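Local coordinates for iron-regulated outer membrane protein (PDB 4B7O) that carries iron across the outer membrane of Neisseria meningitidis as a TonB-dependent transporter, probably taking it up as a siderophore complex, at residues P93-F97 / L107-G111; R279-E283 / D344-A348; N396-I401 / D428-H433; P440-D444 / S510-Y514; V582-Y586 / T619-L625. All coordinates share one frame; numbering follows the deposited sequence.

Interaction 1: P93-F97 / L107-G111; sequences PSIDF and LTLRG
Leu107 and Phe97 lie side by side and point the same way, with the CD1 methyl of Leu107 3.4 Å from CZ of the Phe97 ring. The leucine CG is anti to the backbone N (chi1 173°), which carries CD1 obliquely to the CZ and CE2 side of the ring. On the same face, Ile95 CG1 packs 3.8 Å from Leu109 CD1, and these four apolar side chains form the tight part of the contact. The face bearing Asp96 and Thr108 is looser: Asp96 CB is 3.8 Å from Thr108 OG1, and a water sits at one end. That water donates to Ser94 O (2.8 Å) and accepts from Gly111 N (2.9 Å), and Thr108 OG1 also bonds to it. Asp96 and Thr108 share Ser723 as a partner, and Asp96 also pairs with Arg659. Past the strand end, the Arg110 guanidinium forms salt bridges with Glu541 and Glu593. The backbones bond reciprocally, Asp96 N to Thr108 O and Thr108 N to Asp96 O, each 2.9 Å long, and Arg110 N reaches Ser94 O. With strand directions 163° apart, this is an antiparallel beta hairpin, part of the plug domain that fills the barrel of TonB-dependent transporters.

Interaction 2: R279-E283 / D344-A348; sequences RTVRE and DNGYA
Arg282 and Tyr347 meet almost perpendicularly, and this is the odd feature of the contact: the guanidinium and ring planes are 86° apart. Tyr347 CE2 stands about 4.0 Å above one face of the guanidinium, offset toward its rim, so that the arginine meets the edge of the ring and not its pi face. The nearest pair, Arg282 NE and Tyr347 OH, is still 4.2 Å apart. The cation-pi partner of this tyrosine is instead Arg523, and His133 also meets its ring.

The closer packing belongs to Val281. With CG1 anti to the backbone N (chi1 172°), that methyl comes in the plane of the tyrosine ring, 3.6 Å from Tyr347 CD2. The same CG1 lies 3.5 Å from Asn345 OD1, as the valine crosses the amide obliquely. Asn345 OD1 accepts from Ala348 N at 2.9 Å, the donor standing 54° out of the carbonyl plane, in an Asx motif which probably helps to hold the amide against Val281. On the other segment, Arg279 NH2 and Glu283 OE1 form a salt bridge of 2.9 Å, and Glu283 is shared with Arg304. Each loop is therefore tied internally by its own polar bonds, and between these two segments the contact is van der Waals, Val281 against the Asn345 amide and the Tyr347 edge, an association without directional bonds.

Interaction 3: N396-I401 / D428-H433; sequences NGEFEI and DMDLVH
Phe399 and Val432 cross at about a right angle. The phenyl group is swung anti to the backbone N (chi1 171°), which lays its CD2 and CE2 side along the helix. Val432 CG2 approaches that side obliquely, 3.2 Å from Phe399 CD2, a tight fit. The valine's other methyl serves a second neighbour, with CG1 3.7 Å from Asn396 CB. Met429 CA lies at the ring's edge, near its plane, 3.7 Å from Phe399 CD2.

Met429 itself is modelled away from the staggered positions, at chi1 -27° and chi3 -29°, so its conformation is either strained or imprecisely placed. As modelled, the chain bends at its end and puts SD 3.8 Å from Ile401 N, while its CG packs 4.0 Å from Ile401 CG1. The far end of the isoleucine reaches the neighbouring residue, CD1 meeting Asp428 CB at 3.9 Å.

His433 turns its ring back toward the loop. NE2 donates to Phe399 O, the acceptor lying close to the ring plane; the modelled length of 2.5 Å is very short and its exact value doubtful. Gly397 O lies over one face of the imidazole.

All this pins helix 423-434 onto residues of the same long loop, between barrel strands 376-391 and 441-455. Chemically the contact is mainly apolar, with one imidazole bond at its end; if that bond is real, NE2 would carry a proton, whereas nothing here settles the protonation of ND1.

Interaction 4: P440-D444 / S510-Y514; sequences PTKTD and SPRLY
Lys442 NZ reaches across to the 510-514 segment and finds its main acceptor there in Pro511 O, at 2.8 Å. The ammonium stands 46° out of that carbonyl plane. Two further bonds to the same segment are weak, one to Ser510 OG (3.0 Å) and one to Ser510 O (3.5 Å). A bend at chi3 (89°) turns the otherwise extended lysine chain toward these oxygens. Asp127 meets the charge with a salt bridge to NZ from within the plug, whereas Asp444 OD2 on the same strand is a long ionic partner at 3.9 Å. Lys442 and Asp444, two residues apart, project from the same side of a strand of the transmembrane beta-barrel, hydrogen-bonded through its backbone to strands 376-391 and 458-472. Ser510 OG donates to Asp444 OD1 at 2.8 Å, arriving on the syn side and 19° out of the carboxylate plane. The hydroxyl is thus both donor and weak acceptor, while Asp444 OD2 is taken by Arg385. Arg512 pairs with Glu535, also bonds to Asn115 O, and makes a weak bond back to Ser510 O. Leu513 supplies the apolar part, its CD2 3.5 Å from Thr441 O and 4.3 Å from Pro440 CB.

Interaction 5: V582-Y586 / T619-L625; sequences VNAGY and THPKKLL
With CG1 on the backbone N side (chi1 -87°), Val582 places CG2 between its backbone N and carbonyl carbon, and Leu624 carries CG anti to its own carbonyl carbon (chi1 -56°); together these settings bring Val582 CG2 to 3.3 Å from Leu624 CD1, the two side chains crossing at about a right angle. The same Leu624 methyl stands 3.3 Å above the centre of the His620 ring, so this one methyl touches both the valine and the imidazole. Ala584 CB adds to this cluster from the strand, 3.8 Å from Leu624 CB.

The imidazole is fixed by two polar bonds: Lys622 N donates to His620 ND1 close to the ring plane, at 3.2 Å, and NE2 is bonded to Gln570. ND1 therefore acts as an acceptor, which would put a proton on NE2.

Ala584 and Gly585 form a classic beta bulge opposite Ala565, in the barrel strand 578-600, and the loop after strand 603-618 closes over it. Thr619 N donates to Ala584 O at 2.9 Å, tilted 28° from the carbonyl plane. Beside that bond, Thr619 OG1 sits 3.2 Å from Gly585 CA. Farther along, Thr619 CG2 touches the ring of Tyr586 at CE2, 3.7 Å away, and this tyrosine also stacks with Tyr617. Leu625 reaches Ala584 from another direction, its CD2 4.4 Å from Ala584 CB.

Interaction 1 belongs to the plug, and the other four to the barrel and its loops. Its nearest atoms are about 12 Å from those of interactions 2, 4 and 5, whereas interaction 3, in the outlying loop, has its centre 40 Å away. Plug and barrel are nevertheless coupled: Asn101 and Thr103, between the two segments of interaction 1, bond to Arg279 and Glu283 of interaction 2, and Arg110 pairs with Glu593 on the strand that carries interaction 5. Interactions 4 and 5 approach each other to about 6 Å between nearest atoms. Interaction 2 comes within about 7 Å of both 3 and 4. Helix 423-434 of interaction 3 precedes strand 441-455 of interaction 4.

Interaction 1: P93-F97 / L107-G111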
# COMPACT_ATOMS: atom_id res chain seq x y z
N PRO A 93 -13.40 -3.36 -5.14
CA PRO A 93 -13.40 -4.81 -4.91
C PRO A 93 -12.06 -5.52 -5.16
O PRO A 93 -11.90 -6.66 -4.76
CB PRO A 93 -14.49 -5.34 -5.89
CG PRO A 93 -14.81 -4.20 -6.85
CD PRO A 93 -14.10 -2.97 -6.39
N SER A 94 -11.11 -4.93 -5.86
CA SER A 94 -9.92 -5.76 -6.08
C SER A 94 -8.79 -5.47 -4.98
O SER A 94 -7.70 -6.04 -4.99
CB SER A 94 -9.43 -5.59 -7.52
OG SER A 94 -9.04 -4.24 -7.69
N ILE A 95 -9.13 -4.60 -4.05
CA ILE A 95 -8.23 -4.27 -2.96
C ILE A 95 -8.87 -4.89 -1.77
O ILE A 95 -10.02 -4.67 -1.55
CB ILE A 95 -8.14 -2.76 -2.73
CG1 ILE A 95 -7.81 -2.06 -4.03
CG2 ILE A 95 -7.04 -2.35 -1.77
CD1 ILE A 95 -7.86 -0.56 -3.88
N ASP A 96 -8.16 -5.71 -1.02
CA ASP A 96 -8.70 -6.32 0.18
C ASP A 96 -7.74 -6.13 1.36
O ASP A 96 -6.52 -6.16 1.22
CB ASP A 96 -9.01 -7.79 -0.08
CG ASP A 96 -9.76 -8.46 1.08
OD1 ASP A 96 -10.77 -7.91 1.54
OD2 ASP A 96 -9.35 -9.55 1.53
N PHE A 97 -8.32 -5.88 2.53
CA PHE A 97 -7.52 -5.68 3.71
C PHE A 97 -7.71 -6.76 4.73
O PHE A 97 -8.81 -7.32 4.88
CB PHE A 97 -7.90 -4.39 4.34
CG PHE A 97 -7.44 -3.21 3.59
CD1 PHE A 97 -8.17 -2.72 2.53
CD2 PHE A 97 -6.29 -2.54 3.98
CE1 PHE A 97 -7.72 -1.60 1.83
CE2 PHE A 97 -5.84 -1.42 3.31
CZ PHE A 97 -6.56 -0.93 2.24
N LEU A 107 -2.35 -5.99 2.97
CA LEU A 107 -3.12 -5.50 1.86
C LEU A 107 -2.90 -6.37 0.59
O LEU A 107 -1.77 -6.78 0.33
CB LEU A 107 -2.71 -4.07 1.64
CG LEU A 107 -3.35 -3.53 0.37
CD1 LEU A 107 -3.80 -2.08 0.56
CD2 LEU A 107 -2.44 -3.72 -0.84
N THR A 108 -3.97 -6.68 -0.16
CA THR A 108 -3.79 -7.33 -1.44
C THR A 108 -4.51 -6.60 -2.54
O THR A 108 -5.55 -5.97 -2.36
CB THR A 108 -4.17 -8.82 -1.41
OG1 THR A 108 -5.54 -8.95 -1.06
CG2 THR A 108 -3.34 -9.52 -0.38
N LEU A 109 -3.93 -6.71 -3.70
CA LEU A 109 -4.39 -6.03 -4.86
C LEU A 109 -4.40 -7.13 -5.90
O LEU A 109 -3.34 -7.73 -6.16
CB LEU A 109 -3.39 -4.97 -5.24
CG LEU A 109 -3.69 -4.13 -6.47
CD1 LEU A 109 -5.04 -3.42 -6.29
CD2 LEU A 109 -2.54 -3.14 -6.67
N ARG A 110 -5.59 -7.44 -6.42
CA ARG A 110 -5.76 -8.59 -7.30
C ARG A 110 -5.15 -9.83 -6.71
O ARG A 110 -4.57 -10.63 -7.43
CB ARG A 110 -5.09 -8.32 -8.65
CG ARG A 110 -5.90 -7.44 -9.58
CD ARG A 110 -5.10 -6.98 -10.81
NE ARG A 110 -5.98 -6.18 -11.70
CZ ARG A 110 -5.62 -5.64 -12.84
NH1 ARG A 110 -4.37 -5.79 -13.28
NH2 ARG A 110 -6.51 -4.93 -13.54
N GLY A 111 -5.29 -9.98 -5.40
CA GLY A 111 -4.72 -11.13 -4.69
C GLY A 111 -3.22 -11.05 -4.40
O GLY A 111 -2.68 -11.95 -3.79
O HOH W 1 -7.07 -8.42 -3.69

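Interaction 2: R279-E283 / D344-A348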
# COMPACT_ATOMS: atom_id res chain seq x y z
N ARG A 279 1.34 -3.72 21.96
CA ARG A 279 1.20 -4.52 20.77
C ARG A 279 1.98 -5.81 20.87
O ARG A 279 3.14 -5.78 21.29
CB ARG A 279 1.70 -3.73 19.54
CG ARG A 279 0.94 -2.44 19.27
CD ARG A 279 -0.42 -2.70 18.63
NE ARG A 279 -0.32 -2.91 17.19
CZ ARG A 279 -1.33 -3.32 16.43
NH1 ARG A 279 -2.52 -3.56 16.94
NH2 ARG A 279 -1.14 -3.48 15.13
N THR A 280 1.34 -6.92 20.45
CA THR A 280 1.94 -8.28 20.44
C THR A 280 3.21 -8.46 19.60
O THR A 280 3.57 -7.61 18.75
CB THR A 280 0.90 -9.36 19.98
OG1 THR A 280 0.34 -9.01 18.70
CG2 THR A 280 -0.24 -9.50 21.00
N VAL A 281 3.91 -9.57 19.84
CA VAL A 281 5.14 -9.81 19.10
C VAL A 281 4.80 -9.91 17.60
O VAL A 281 5.37 -9.18 16.80
CB VAL A 281 5.96 -11.00 19.65
CG1 VAL A 281 7.15 -11.34 18.72
CG2 VAL A 281 6.50 -10.62 21.03
N ARG A 282 3.84 -10.78 17.28
CA ARG A 282 3.25 -10.94 15.96
C ARG A 282 1.96 -10.14 15.77
O ARG A 282 0.87 -10.61 16.11
CB ARG A 282 2.91 -12.39 15.75
CG ARG A 282 4.06 -13.33 16.04
CD ARG A 282 3.46 -14.70 16.22
NE ARG A 282 4.37 -15.55 16.93
CZ ARG A 282 4.71 -15.37 18.21
NH1 ARG A 282 4.21 -14.34 18.90
NH2 ARG A 282 5.57 -16.20 18.81
N GLU A 283 2.06 -8.95 15.20
CA GLU A 283 0.90 -8.10 15.15
C GLU A 283 -0.26 -8.76 14.36
O GLU A 283 -1.40 -8.48 14.63
CB GLU A 283 1.28 -6.72 14.62
CG GLU A 283 2.18 -5.90 15.55
CD GLU A 283 2.22 -4.42 15.17
OE1 GLU A 283 1.54 -4.04 14.17
OE2 GLU A 283 2.89 -3.61 15.85
N ASP A 344 11.07 -10.51 25.54
CA ASP A 344 10.31 -11.70 25.15
C ASP A 344 10.02 -11.84 23.65
O ASP A 344 9.19 -12.65 23.24
CB ASP A 344 9.01 -11.73 25.91
CG ASP A 344 9.22 -12.05 27.36
OD1 ASP A 344 10.11 -12.89 27.66
OD2 ASP A 344 8.49 -11.46 28.18
N ASN A 345 10.72 -11.05 22.86
CA ASN A 345 10.56 -11.05 21.44
C ASN A 345 11.78 -11.74 20.85
O ASN A 345 12.82 -11.12 20.76
CB ASN A 345 10.47 -9.56 21.01
CG ASN A 345 10.03 -9.38 19.56
OD1 ASN A 345 10.43 -10.15 18.68
ND2 ASN A 345 9.25 -8.34 19.30
N GLY A 346 11.70 -13.02 20.49
CA GLY A 346 12.86 -13.74 19.85
C GLY A 346 13.28 -13.17 18.48
O GLY A 346 14.48 -13.15 18.14
N TYR A 347 12.28 -12.67 17.72
CA TYR A 347 12.48 -12.08 16.40
C TYR A 347 13.39 -10.90 16.55
O TYR A 347 14.32 -10.74 15.75
CB TYR A 347 11.13 -11.67 15.74
CG TYR A 347 10.24 -12.87 15.45
CD1 TYR A 347 10.55 -13.78 14.43
CD2 TYR A 347 9.10 -13.11 16.21
CE1 TYR A 347 9.75 -14.88 14.17
CE2 TYR A 347 8.29 -14.23 15.98
CZ TYR A 347 8.62 -15.11 14.96
OH TYR A 347 7.82 -16.21 14.70
N ALA A 348 13.12 -10.07 17.56
CA ALA A 348 13.93 -8.87 17.84
C ALA A 348 15.22 -9.15 18.60
O ALA A 348 16.00 -8.22 18.90
CB ALA A 348 13.11 -7.82 18.59

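Interaction 3: N396-I401 / D428-H433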
# COMPACT_ATOMS: atom_id res chain seq x y z
N ASN A 396 24.50 -11.85 16.29
CA ASN A 396 24.82 -13.20 15.81
C ASN A 396 25.56 -14.03 16.86
O ASN A 396 25.29 -15.23 17.00
CB ASN A 396 25.59 -13.18 14.50
CG ASN A 396 26.54 -12.01 14.38
OD1 ASN A 396 26.27 -10.92 14.85
ND2 ASN A 396 27.66 -12.22 13.70
N GLY A 397 26.44 -13.38 17.62
CA GLY A 397 27.20 -14.07 18.69
C GLY A 397 26.34 -14.79 19.71
O GLY A 397 26.78 -15.79 20.30
N GLU A 398 25.11 -14.29 19.91
CA GLU A 398 24.11 -14.95 20.74
C GLU A 398 23.44 -16.08 19.97
O GLU A 398 22.47 -16.68 20.47
CB GLU A 398 23.03 -13.96 21.23
CG GLU A 398 23.57 -12.68 21.89
CD GLU A 398 22.57 -11.88 22.77
OE1 GLU A 398 21.37 -11.85 22.50
OE2 GLU A 398 23.00 -11.24 23.77
N PHE A 399 23.93 -16.38 18.75
CA PHE A 399 23.28 -17.43 17.95
C PHE A 399 23.41 -18.83 18.57
O PHE A 399 24.45 -19.18 19.12
CB PHE A 399 23.74 -17.45 16.48
CG PHE A 399 23.24 -18.65 15.73
CD1 PHE A 399 21.89 -18.76 15.36
CD2 PHE A 399 24.09 -19.72 15.46
CE1 PHE A 399 21.41 -19.89 14.72
CE2 PHE A 399 23.62 -20.86 14.80
CZ PHE A 399 22.28 -20.94 14.43
N GLU A 400 22.37 -19.63 18.42
CA GLU A 400 22.25 -20.87 19.16
C GLU A 400 21.16 -21.78 18.55
O GLU A 400 20.26 -21.28 17.88
CB GLU A 400 21.89 -20.51 20.57
CG GLU A 400 22.39 -21.48 21.61
CD GLU A 400 21.34 -21.71 22.66
OE1 GLU A 400 20.12 -21.58 22.34
OE2 GLU A 400 21.71 -22.04 23.81
N ILE A 401 21.24 -23.10 18.81
CA ILE A 401 20.50 -24.18 18.14
C ILE A 401 19.95 -25.20 19.16
O ILE A 401 20.69 -25.73 19.96
CB ILE A 401 21.44 -24.99 17.20
CG1 ILE A 401 22.20 -24.10 16.21
CG2 ILE A 401 20.66 -26.12 16.51
CD1 ILE A 401 22.83 -24.88 15.06
N ASP A 428 28.05 -25.17 13.42
CA ASP A 428 27.28 -24.05 12.88
C ASP A 428 27.42 -22.81 13.75
O ASP A 428 27.92 -21.78 13.26
CB ASP A 428 25.83 -24.47 12.64
CG ASP A 428 25.69 -25.40 11.43
OD1 ASP A 428 26.37 -25.10 10.40
OD2 ASP A 428 24.94 -26.41 11.51
N MET A 429 27.07 -22.95 15.03
CA MET A 429 27.06 -21.84 15.98
C MET A 429 28.43 -21.23 15.89
O MET A 429 28.60 -20.01 15.74
CB MET A 429 26.75 -22.30 17.39
CG MET A 429 25.92 -23.56 17.46
SD MET A 429 25.00 -23.71 19.01
CE MET A 429 26.14 -22.80 20.07
N ASP A 430 29.42 -22.12 15.93
CA ASP A 430 30.78 -21.73 15.65
C ASP A 430 30.79 -20.83 14.43
O ASP A 430 31.22 -19.69 14.51
CB ASP A 430 31.65 -22.97 15.44
CG ASP A 430 32.64 -23.17 16.57
OD1 ASP A 430 33.56 -22.31 16.68
OD2 ASP A 430 32.48 -24.15 17.35
N LEU A 431 30.29 -21.31 13.30
CA LEU A 431 30.31 -20.48 12.10
C LEU A 431 29.56 -19.10 12.23
O LEU A 431 30.07 -18.06 11.78
CB LEU A 431 29.76 -21.29 10.93
CG LEU A 431 30.39 -20.98 9.57
CD1 LEU A 431 29.47 -21.54 8.49
CD2 LEU A 431 30.65 -19.50 9.32
N VAL A 432 28.36 -19.08 12.80
CA VAL A 432 27.59 -17.83 12.79
C VAL A 432 28.26 -16.81 13.68
O VAL A 432 28.39 -15.65 13.26
CB VAL A 432 26.16 -17.98 13.31
CG1 VAL A 432 25.41 -16.66 13.12
CG2 VAL A 432 25.46 -19.16 12.61
N HIS A 433 28.71 -17.26 14.88
CA HIS A 433 29.43 -16.39 15.88
C HIS A 433 30.61 -15.72 15.29
O HIS A 433 31.00 -14.62 15.72
CB HIS A 433 29.89 -17.14 17.11
CG HIS A 433 28.78 -17.78 17.89
ND1 HIS A 433 28.98 -18.83 18.70
CD2 HIS A 433 27.41 -17.51 17.93
CE1 HIS A 433 27.81 -19.21 19.26
NE2 HIS A 433 26.85 -18.41 18.78

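Interaction 4: P440-D444 / S510-Y514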
# COMPACT_ATOMS: atom_id res chain seq x y z
N PRO A 440 22.67 -4.13 6.02
CA PRO A 440 22.27 -4.52 4.68
C PRO A 440 21.78 -3.32 3.94
O PRO A 440 21.21 -2.41 4.56
CB PRO A 440 21.12 -5.49 4.92
CG PRO A 440 21.19 -5.83 6.39
CD PRO A 440 21.69 -4.56 7.02
N THR A 441 22.09 -3.27 2.64
CA THR A 441 21.61 -2.19 1.80
C THR A 441 21.18 -2.68 0.39
O THR A 441 21.45 -3.81 -0.02
CB THR A 441 22.67 -1.10 1.62
OG1 THR A 441 23.68 -1.60 0.77
CG2 THR A 441 23.28 -0.69 2.94
N LYS A 442 20.54 -1.79 -0.36
CA LYS A 442 20.05 -2.13 -1.71
C LYS A 442 19.93 -0.86 -2.48
O LYS A 442 19.33 0.11 -1.99
CB LYS A 442 18.70 -2.84 -1.68
CG LYS A 442 18.33 -3.39 -3.05
CD LYS A 442 17.13 -4.30 -2.97
CE LYS A 442 15.86 -3.49 -3.15
NZ LYS A 442 14.70 -4.42 -3.06
N THR A 443 20.60 -0.81 -3.63
CA THR A 443 20.46 0.32 -4.54
C THR A 443 19.64 -0.14 -5.76
O THR A 443 19.90 -1.21 -6.28
CB THR A 443 21.84 0.78 -5.02
OG1 THR A 443 22.61 1.16 -3.88
CG2 THR A 443 21.74 1.96 -5.97
N ASP A 444 18.64 0.62 -6.15
CA ASP A 444 17.89 0.34 -7.38
C ASP A 444 18.05 1.54 -8.27
O ASP A 444 17.94 2.68 -7.80
CB ASP A 444 16.42 0.03 -7.15
CG ASP A 444 16.18 -1.33 -6.53
OD1 ASP A 444 16.56 -2.35 -7.13
OD2 ASP A 444 15.57 -1.40 -5.43
N SER A 510 13.63 -6.09 -7.80
CA SER A 510 14.79 -6.62 -7.05
C SER A 510 14.44 -7.29 -5.76
O SER A 510 13.46 -6.93 -5.12
CB SER A 510 15.72 -5.45 -6.69
OG SER A 510 15.02 -4.39 -6.04
N PRO A 511 15.23 -8.29 -5.35
CA PRO A 511 14.94 -9.07 -4.14
C PRO A 511 14.77 -8.13 -2.98
O PRO A 511 15.49 -7.14 -2.92
CB PRO A 511 16.22 -9.86 -3.91
CG PRO A 511 17.03 -9.74 -5.16
CD PRO A 511 16.34 -8.87 -6.13
N ARG A 512 13.82 -8.40 -2.10
CA ARG A 512 13.71 -7.57 -0.89
C ARG A 512 14.72 -8.00 0.16
O ARG A 512 15.00 -9.19 0.31
CB ARG A 512 12.32 -7.65 -0.28
CG ARG A 512 11.21 -7.89 -1.29
CD ARG A 512 11.06 -6.85 -2.40
NE ARG A 512 9.89 -7.28 -3.21
CZ ARG A 512 9.90 -8.22 -4.17
NH1 ARG A 512 11.03 -8.81 -4.59
NH2 ARG A 512 8.76 -8.55 -4.76
N LEU A 513 15.29 -7.03 0.86
CA LEU A 513 16.12 -7.34 2.04
C LEU A 513 15.27 -8.07 3.08
O LEU A 513 14.07 -7.86 3.17
CB LEU A 513 16.68 -6.05 2.63
CG LEU A 513 17.41 -5.14 1.65
CD1 LEU A 513 17.52 -3.70 2.13
CD2 LEU A 513 18.81 -5.66 1.29
N TYR A 514 15.89 -8.96 3.82
CA TYR A 514 15.19 -9.75 4.88
C TYR A 514 14.59 -8.85 5.98
O TYR A 514 14.91 -7.65 6.05
CB TYR A 514 16.21 -10.76 5.47
CG TYR A 514 15.67 -11.93 6.26
CD1 TYR A 514 14.94 -12.97 5.65
CD2 TYR A 514 15.95 -12.04 7.65
CE1 TYR A 514 14.48 -14.06 6.40
CE2 TYR A 514 15.47 -13.11 8.38
CZ TYR A 514 14.76 -14.11 7.78
OH TYR A 514 14.33 -15.15 8.59

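Interaction 5: V582-Y586 / T619-L625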
# COMPACT_ATOMS: atom_id res chain seq x y z
N VAL A 582 17.27 -16.73 -3.00
CA VAL A 582 17.33 -17.40 -4.30
C VAL A 582 16.05 -17.17 -5.05
O VAL A 582 15.00 -16.96 -4.45
CB VAL A 582 17.39 -18.94 -4.17
CG1 VAL A 582 18.83 -19.37 -4.04
CG2 VAL A 582 16.51 -19.48 -3.05
N ASN A 583 16.14 -17.21 -6.38
CA ASN A 583 14.95 -17.30 -7.21
C ASN A 583 14.41 -18.72 -7.09
O ASN A 583 15.11 -19.65 -7.33
CB ASN A 583 15.33 -16.94 -8.63
CG ASN A 583 16.07 -15.62 -8.70
OD1 ASN A 583 17.29 -15.59 -8.86
ND2 ASN A 583 15.35 -14.53 -8.51
N ALA A 584 13.17 -18.90 -6.68
CA ALA A 584 12.73 -20.25 -6.33
C ALA A 584 11.46 -20.76 -7.04
O ALA A 584 10.93 -21.85 -6.69
CB ALA A 584 12.57 -20.37 -4.81
N GLY A 585 10.99 -19.98 -8.01
CA GLY A 585 9.86 -20.42 -8.87
C GLY A 585 9.21 -19.31 -9.67
O GLY A 585 9.82 -18.28 -9.97
N TYR A 586 7.98 -19.51 -10.05
CA TYR A 586 7.30 -18.44 -10.82
C TYR A 586 5.83 -18.18 -10.34
O TYR A 586 5.21 -19.01 -9.72
CB TYR A 586 7.41 -18.74 -12.32
CG TYR A 586 6.79 -20.04 -12.70
CD1 TYR A 586 5.45 -20.10 -13.00
CD2 TYR A 586 7.53 -21.23 -12.76
CE1 TYR A 586 4.82 -21.30 -13.33
CE2 TYR A 586 6.91 -22.43 -13.08
CZ TYR A 586 5.55 -22.44 -13.36
OH TYR A 586 4.87 -23.56 -13.68
N THR A 619 9.72 -24.06 -8.17
CA THR A 619 10.63 -24.85 -9.03
C THR A 619 11.92 -25.24 -8.35
O THR A 619 12.92 -25.47 -9.03
CB THR A 619 11.04 -24.09 -10.29
OG1 THR A 619 11.70 -22.86 -9.91
CG2 THR A 619 9.82 -23.83 -11.20
N HIS A 620 11.92 -25.28 -7.02
CA HIS A 620 13.15 -25.51 -6.25
C HIS A 620 12.95 -26.67 -5.32
O HIS A 620 11.96 -26.73 -4.58
CB HIS A 620 13.56 -24.23 -5.52
CG HIS A 620 14.86 -24.33 -4.73
ND1 HIS A 620 15.03 -25.20 -3.69
CD2 HIS A 620 16.05 -23.55 -4.81
CE1 HIS A 620 16.28 -25.02 -3.16
NE2 HIS A 620 16.89 -24.00 -3.83
N PRO A 621 13.90 -27.63 -5.37
CA PRO A 621 13.80 -28.88 -4.62
C PRO A 621 13.23 -28.74 -3.21
O PRO A 621 12.24 -29.42 -2.90
CB PRO A 621 15.26 -29.43 -4.59
CG PRO A 621 16.02 -28.66 -5.62
CD PRO A 621 15.14 -27.55 -6.17
N LYS A 622 13.80 -27.87 -2.36
CA LYS A 622 13.28 -27.69 -0.98
C LYS A 622 12.34 -26.49 -1.05
O LYS A 622 12.77 -25.37 -0.82
CB LYS A 622 14.42 -27.41 0.02
CG LYS A 622 15.65 -28.32 -0.08
CD LYS A 622 15.30 -29.77 0.30
CE LYS A 622 16.56 -30.62 0.51
NZ LYS A 622 16.17 -32.04 0.63
N LYS A 623 11.07 -26.72 -1.37
CA LYS A 623 10.18 -25.70 -1.96
C LYS A 623 10.16 -24.40 -1.17
O LYS A 623 9.54 -24.34 -0.10
CB LYS A 623 8.76 -26.25 -2.01
CG LYS A 623 8.64 -27.51 -2.85
CD LYS A 623 7.29 -28.15 -2.60
CE LYS A 623 7.43 -29.37 -1.71
NZ LYS A 623 6.09 -29.76 -1.18
N LEU A 624 10.83 -23.38 -1.69
CA LEU A 624 11.07 -22.19 -0.91
C LEU A 624 10.03 -21.11 -1.08
O LEU A 624 10.26 -20.01 -0.55
CB LEU A 624 12.42 -21.58 -1.22
CG LEU A 624 13.60 -22.52 -1.05
CD1 LEU A 624 14.74 -22.07 -1.96
CD2 LEU A 624 14.01 -22.70 0.42
N LEU A 625 8.93 -21.39 -1.81
CA LEU A 625 7.86 -20.39 -1.96
C LEU A 625 6.94 -20.32 -0.73
O LEU A 625 6.61 -21.34 -0.14
CB LEU A 625 7.04 -20.57 -3.27
CG LEU A 625 7.74 -20.06 -4.53
CD1 LEU A 625 6.79 -19.87 -5.70
CD2 LEU A 625 8.46 -18.76 -4.31